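PDB 4UPK: phosphonate monoester hydrolase from Ruegeria pomeroyi, which is a hydrolase of the sulfatase family, within the alkaline phosphatase clan, and forms an assembly of four protein chains. Local coordinates for residues P170-F182 with A205-L217. Numbering follows the deposited sequence.
Sequences PWQSHLKNRGYAF and AMYRAEDSDTAFL
Trp171 and Phe216 meet where helix 170-177 crosses the start of helix 213-217, the short axes 10.5 Å apart at closest approach and inclined at 105°. With CG anti to the backbone N (chi1 -177°), the indole of Trp171 lies flat between Leu175 CD1 on one face and Asp213 on the other, Asp213 CB standing almost squarely over the six-membered ring. An indole suits this place because its rim also carries a donor: Trp171 NE1 gives a nearly straight bond, in the ring plane, to Asp211 O at 2.8 Å. Further along, CZ2 and CH2 point into the face of Tyr207, a T-shaped pair with planes at 80°. Phe216 receives Trp171 CA over its face and meets the imidazole of His174 obliquely, completing an aromatic cluster.

This cluster joins two helices of the sulfatase-family part of the chain and the loop leading into the second; the far side of helix 213-224 packs on helix 303-333, while Ser173 and Asn177 hydrogen-bond to Ala227 and Leu222 of a neighbouring subunit. Ser212 is the N-cap, its OG accepting from Ala215 N, and Asp213 turns its carboxylate to Arg241. Helix 170-177 closes in a Schellman motif at Gly179, whose positive phi suits a residue without a side chain. Just beyond, Tyr180 OH donates to the anti lone pair of Asp211 OD2 (2.7 Å) and accepts from Arg208 N (3.1 Å). Asp211 OD1 accepts from a water and forms a long salt bridge with Arg178 NH1. The flexible thioether of Met206 bends so that CE reaches Tyr180 CB.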
loop_
_atom_site.group_PDB
_atom_site.type_symbol
_atom_site.label_atom_id
_atom_site.label_comp_id
_atom_site.label_asym_id
_atom_site.label_seq_id
_atom_site.Cartn_x
_atom_site.Cartn_y
_atom_site.Cartn_z
ATOM N N PRO A 170 16.539 9.899 -26.852
ATOM C CA PRO A 170 17.108 9.014 -27.889
ATOM C C PRO A 170 17.182 9.695 -29.269
ATOM O O PRO A 170 18.218 9.612 -29.915
ATOM C CB PRO A 170 16.127 7.823 -27.904
ATOM C CG PRO A 170 15.546 7.799 -26.523
ATOM C CD PRO A 170 15.376 9.251 -26.200
ATOM N N TRP A 171 16.098 10.383 -29.712
ATOM C CA TRP A 171 16.067 11.092 -30.997
ATOM C C TRP A 171 17.027 12.280 -31.022
ATOM O O TRP A 171 17.728 12.456 -32.016
ATOM C CB TRP A 171 14.642 11.500 -31.422
ATOM C CG TRP A 171 14.584 12.166 -32.774
ATOM C CD1 TRP A 171 15.115 11.692 -33.944
ATOM C CD2 TRP A 171 14.043 13.463 -33.077
ATOM N NE1 TRP A 171 14.889 12.583 -34.959
ATOM C CE2 TRP A 171 14.249 13.688 -34.456
ATOM C CE3 TRP A 171 13.387 14.456 -32.316
ATOM C CZ2 TRP A 171 13.812 14.851 -35.098
ATOM C CZ3 TRP A 171 12.951 15.611 -32.959
ATOM C CH2 TRP A 171 13.150 15.792 -34.336
ATOM N N GLN A 172 17.114 13.053 -29.920
ATOM C CA GLN A 172 18.048 14.189 -29.803
ATOM C C GLN A 172 19.474 13.722 -29.890
ATOM O O GLN A 172 20.300 14.424 -30.481
ATOM C CB GLN A 172 17.847 14.984 -28.499
ATOM C CG GLN A 172 16.605 15.904 -28.476
ATOM C CD GLN A 172 16.784 16.979 -27.427
ATOM O OE1 GLN A 172 17.698 17.813 -27.503
ATOM N NE2 GLN A 172 15.882 17.036 -26.464
ATOM N N SER A 173 19.780 12.542 -29.302
ATOM C CA SER A 173 21.133 11.961 -29.327
ATOM C C SER A 173 21.469 11.413 -30.725
ATOM O O SER A 173 22.580 11.607 -31.187
ATOM C CB SER A 173 21.285 10.898 -28.249
ATOM O OG SER A 173 21.041 11.466 -26.976
ATOM N N HIS A 174 20.489 10.826 -31.426
ATOM C CA HIS A 174 20.611 10.360 -32.814
ATOM C C HIS A 174 21.042 11.559 -33.696
ATOM O O HIS A 174 21.998 11.450 -34.460
ATOM C CB HIS A 174 19.265 9.764 -33.302
ATOM C CG HIS A 174 19.302 9.273 -34.725
ATOM N ND1 HIS A 174 18.602 9.916 -35.733
ATOM C CD2 HIS A 174 20.004 8.253 -35.269
ATOM C CE1 HIS A 174 18.859 9.234 -36.835
ATOM N NE2 HIS A 174 19.717 8.246 -36.607
ATOM N N LEU A 175 20.396 12.722 -33.498
ATOM C CA LEU A 175 20.688 13.973 -34.207
ATOM C C LEU A 175 22.094 14.517 -33.933
ATOM O O LEU A 175 22.770 14.913 -34.878
ATOM C CB LEU A 175 19.605 15.050 -33.949
ATOM C CG LEU A 175 18.189 14.761 -34.470
ATOM C CD1 LEU A 175 17.203 15.747 -33.899
ATOM C CD2 LEU A 175 18.121 14.812 -35.987
ATOM N N LYS A 176 22.545 14.530 -32.658
ATOM C CA LYS A 176 23.892 14.989 -32.319
ATOM C C LYS A 176 24.948 14.058 -32.925
ATOM O O LYS A 176 25.930 14.547 -33.494
ATOM C CB LYS A 176 24.081 15.113 -30.798
ATOM C CG LYS A 176 23.481 16.387 -30.209
ATOM C CD LYS A 176 23.309 16.311 -28.682
ATOM C CE LYS A 176 22.300 17.305 -28.144
ATOM N NZ LYS A 176 22.715 18.722 -28.348
ATOM N N ASN A 177 24.732 12.723 -32.829
ATOM C CA ASN A 177 25.653 11.683 -33.347
ATOM C C ASN A 177 25.780 11.638 -34.870
ATOM O O ASN A 177 26.825 11.245 -35.389
ATOM C CB ASN A 177 25.309 10.303 -32.785
ATOM C CG ASN A 177 25.529 10.188 -31.299
ATOM O OD1 ASN A 177 26.307 10.932 -30.691
ATOM N ND2 ASN A 177 24.847 9.249 -30.680
ATOM N N ARG A 178 24.735 12.066 -35.573
ATOM C CA ARG A 178 24.701 12.127 -37.025
ATOM C C ARG A 178 25.318 13.432 -37.489
ATOM O O ARG A 178 25.523 13.630 -38.690
ATOM C CB ARG A 178 23.281 11.928 -37.563
ATOM C CG ARG A 178 22.791 10.493 -37.378
ATOM C CD ARG A 178 22.405 9.820 -38.676
ATOM N NE ARG A 178 23.504 9.023 -39.212
ATOM C CZ ARG A 178 23.391 8.156 -40.214
ATOM N NH1 ARG A 178 22.216 7.958 -40.803
ATOM N NH2 ARG A 178 24.449 7.474 -40.631
ATOM N N GLY A 179 25.650 14.288 -36.527
ATOM C CA GLY A 179 26.364 15.531 -36.759
ATOM C C GLY A 179 25.542 16.766 -37.040
ATOM O O GLY A 179 26.052 17.713 -37.657
ATOM N N TYR A 180 24.288 16.797 -36.565
ATOM C CA TYR A 180 23.452 17.977 -36.729
ATOM C C TYR A 180 23.845 19.038 -35.696
ATOM O O TYR A 180 24.131 18.712 -34.546
ATOM C CB TYR A 180 21.959 17.642 -36.659
ATOM C CG TYR A 180 21.453 16.836 -37.837
ATOM C CD1 TYR A 180 21.156 17.449 -39.050
ATOM C CD2 TYR A 180 21.217 15.470 -37.721
ATOM C CE1 TYR A 180 20.672 16.715 -40.131
ATOM C CE2 TYR A 180 20.709 14.729 -38.789
ATOM C CZ TYR A 180 20.445 15.355 -39.993
ATOM O OH TYR A 180 19.943 14.623 -41.037
ATOM N N ALA A 181 23.904 20.293 -36.121
ATOM C CA ALA A 181 24.321 21.374 -35.250
ATOM C C ALA A 181 23.114 22.050 -34.640
ATOM O O ALA A 181 22.282 22.590 -35.372
ATOM C CB ALA A 181 25.172 22.378 -36.031
ATOM N N PHE A 182 22.985 21.978 -33.306
ATOM C CA PHE A 182 21.904 22.617 -32.544
ATOM C C PHE A 182 22.320 22.804 -31.094
ATOM O O PHE A 182 22.748 21.853 -30.442
ATOM C CB PHE A 182 20.535 21.901 -32.687
ATOM C CG PHE A 182 20.430 20.497 -32.136
ATOM C CD1 PHE A 182 20.884 19.401 -32.876
ATOM C CD2 PHE A 182 19.854 20.262 -30.889
ATOM C CE1 PHE A 182 20.795 18.103 -32.361
ATOM C CE2 PHE A 182 19.727 18.961 -30.392
ATOM C CZ PHE A 182 20.205 17.889 -31.127
ATOM N N ALA A 205 12.759 20.749 -42.955
ATOM C CA ALA A 205 13.311 20.594 -41.608
ATOM C C ALA A 205 14.847 20.483 -41.663
ATOM O O ALA A 205 15.392 20.098 -42.697
ATOM C CB ALA A 205 12.711 19.370 -40.932
ATOM N N MET A 206 15.527 20.862 -40.563
ATOM C CA MET A 206 16.990 20.817 -40.353
ATOM C C MET A 206 17.525 19.396 -40.639
ATOM O O MET A 206 18.606 19.230 -41.201
ATOM C CB MET A 206 17.313 21.242 -38.888
ATOM C CG MET A 206 18.742 20.894 -38.389
ATOM S SD MET A 206 18.863 20.545 -36.587
ATOM C CE MET A 206 18.232 18.877 -36.546
ATOM N N TYR A 207 16.747 18.382 -40.239
ATOM C CA TYR A 207 17.062 16.961 -40.392
ATOM C C TYR A 207 16.502 16.382 -41.696
ATOM O O TYR A 207 15.430 16.794 -42.159
ATOM C CB TYR A 207 16.560 16.156 -39.161
ATOM C CG TYR A 207 15.160 16.532 -38.722
ATOM C CD1 TYR A 207 14.039 15.941 -39.307
ATOM C CD2 TYR A 207 14.950 17.490 -37.730
ATOM C CE1 TYR A 207 12.745 16.296 -38.916
ATOM C CE2 TYR A 207 13.663 17.879 -37.360
ATOM C CZ TYR A 207 12.563 17.272 -37.947
ATOM O OH TYR A 207 11.299 17.644 -37.560
ATOM N N ARG A 208 17.227 15.423 -42.275
ATOM C CA ARG A 208 16.795 14.707 -43.486
ATOM C C ARG A 208 15.655 13.766 -43.074
ATOM O O ARG A 208 15.518 13.478 -41.879
ATOM C CB ARG A 208 17.953 13.907 -44.119
ATOM C CG ARG A 208 19.090 14.797 -44.608
ATOM C CD ARG A 208 20.324 14.012 -45.031
ATOM N NE ARG A 208 20.108 13.324 -46.300
ATOM C CZ ARG A 208 20.586 12.120 -46.603
ATOM N NH1 ARG A 208 21.333 11.454 -45.728
ATOM N NH2 ARG A 208 20.311 11.567 -47.778
ATOM N N ALA A 209 14.829 13.323 -44.041
ATOM C CA ALA A 209 13.695 12.422 -43.809
ATOM C C ALA A 209 14.083 11.143 -43.057
ATOM O O ALA A 209 13.371 10.751 -42.141
ATOM C CB ALA A 209 13.010 12.073 -45.124
ATOM N N GLU A 210 15.232 10.525 -43.403
ATOM C CA GLU A 210 15.702 9.311 -42.741
ATOM C C GLU A 210 16.143 9.555 -41.291
ATOM O O GLU A 210 16.334 8.584 -40.550
ATOM C CB GLU A 210 16.819 8.618 -43.561
ATOM C CG GLU A 210 17.981 9.524 -43.918
ATOM C CD GLU A 210 17.930 10.063 -45.337
ATOM O OE1 GLU A 210 17.069 10.925 -45.633
ATOM O OE2 GLU A 210 18.765 9.618 -46.158
ATOM N N ASP A 211 16.298 10.836 -40.888
ATOM C CA ASP A 211 16.702 11.223 -39.536
ATOM C C ASP A 211 15.574 11.896 -38.722
ATOM O O ASP A 211 15.819 12.411 -37.627
ATOM C CB ASP A 211 17.964 12.102 -39.590
ATOM C CG ASP A 211 19.170 11.359 -40.117
ATOM O OD1 ASP A 211 19.339 10.174 -39.763
ATOM O OD2 ASP A 211 19.953 11.962 -40.858
ATOM N N SER A 212 14.348 11.891 -39.273
ATOM C CA SER A 212 13.175 12.524 -38.668
ATOM C C SER A 212 12.679 11.794 -37.425
ATOM O O SER A 212 13.024 10.639 -37.206
ATOM C CB SER A 212 12.053 12.671 -39.694
ATOM O OG SER A 212 11.220 11.521 -39.756
ATOM N N ASP A 213 11.868 12.484 -36.626
ATOM C CA ASP A 213 11.218 11.954 -35.427
ATOM C C ASP A 213 10.346 10.732 -35.748
ATOM O O ASP A 213 10.472 9.719 -35.058
ATOM C CB ASP A 213 10.428 13.062 -34.696
ATOM C CG ASP A 213 9.559 13.994 -35.532
ATOM O OD1 ASP A 213 9.517 13.827 -36.793
ATOM O OD2 ASP A 213 8.913 14.882 -34.935
ATOM N N THR A 214 9.531 10.801 -36.857
ATOM C CA THR A 214 8.688 9.713 -37.381
ATOM C C THR A 214 9.518 8.494 -37.773
ATOM O O THR A 214 9.184 7.387 -37.354
ATOM C CB THR A 214 7.817 10.215 -38.552
ATOM O OG1 THR A 214 7.018 11.318 -38.102
ATOM C CG2 THR A 214 6.932 9.114 -39.159
ATOM N N ALA A 215 10.578 8.698 -38.606
ATOM C CA ALA A 215 11.484 7.655 -39.112
ATOM C C ALA A 215 12.230 6.979 -37.964
ATOM O O ALA A 215 12.297 5.752 -37.907
ATOM C CB ALA A 215 12.483 8.248 -40.103
ATOM N N PHE A 216 12.786 7.792 -37.058
ATOM C CA PHE A 216 13.544 7.330 -35.899
ATOM C C PHE A 216 12.729 6.405 -34.996
ATOM O O PHE A 216 13.253 5.352 -34.606
ATOM C CB PHE A 216 14.164 8.518 -35.130
ATOM C CG PHE A 216 14.889 8.114 -33.878
ATOM C CD1 PHE A 216 16.206 7.670 -33.932
ATOM C CD2 PHE A 216 14.228 8.092 -32.648
ATOM C CE1 PHE A 216 16.861 7.227 -32.775
ATOM C CE2 PHE A 216 14.880 7.644 -31.496
ATOM C CZ PHE A 216 16.198 7.232 -31.561
ATOM N N LEU A 217 11.469 6.778 -34.666
ATOM C CA LEU A 217 10.608 5.947 -33.796
ATOM C C LEU A 217 10.287 4.599 -34.437
ATOM O O LEU A 217 10.376 3.574 -33.772
ATOM C CB LEU A 217 9.320 6.687 -33.371
ATOM C CG LEU A 217 8.451 6.029 -32.297
ATOM C CD1 LEU A 217 9.214 5.788 -30.976
ATOM C CD2 LEU A 217 7.249 6.837 -32.040
HETATM O O HOH W 1 19.147 7.404 -39.814
#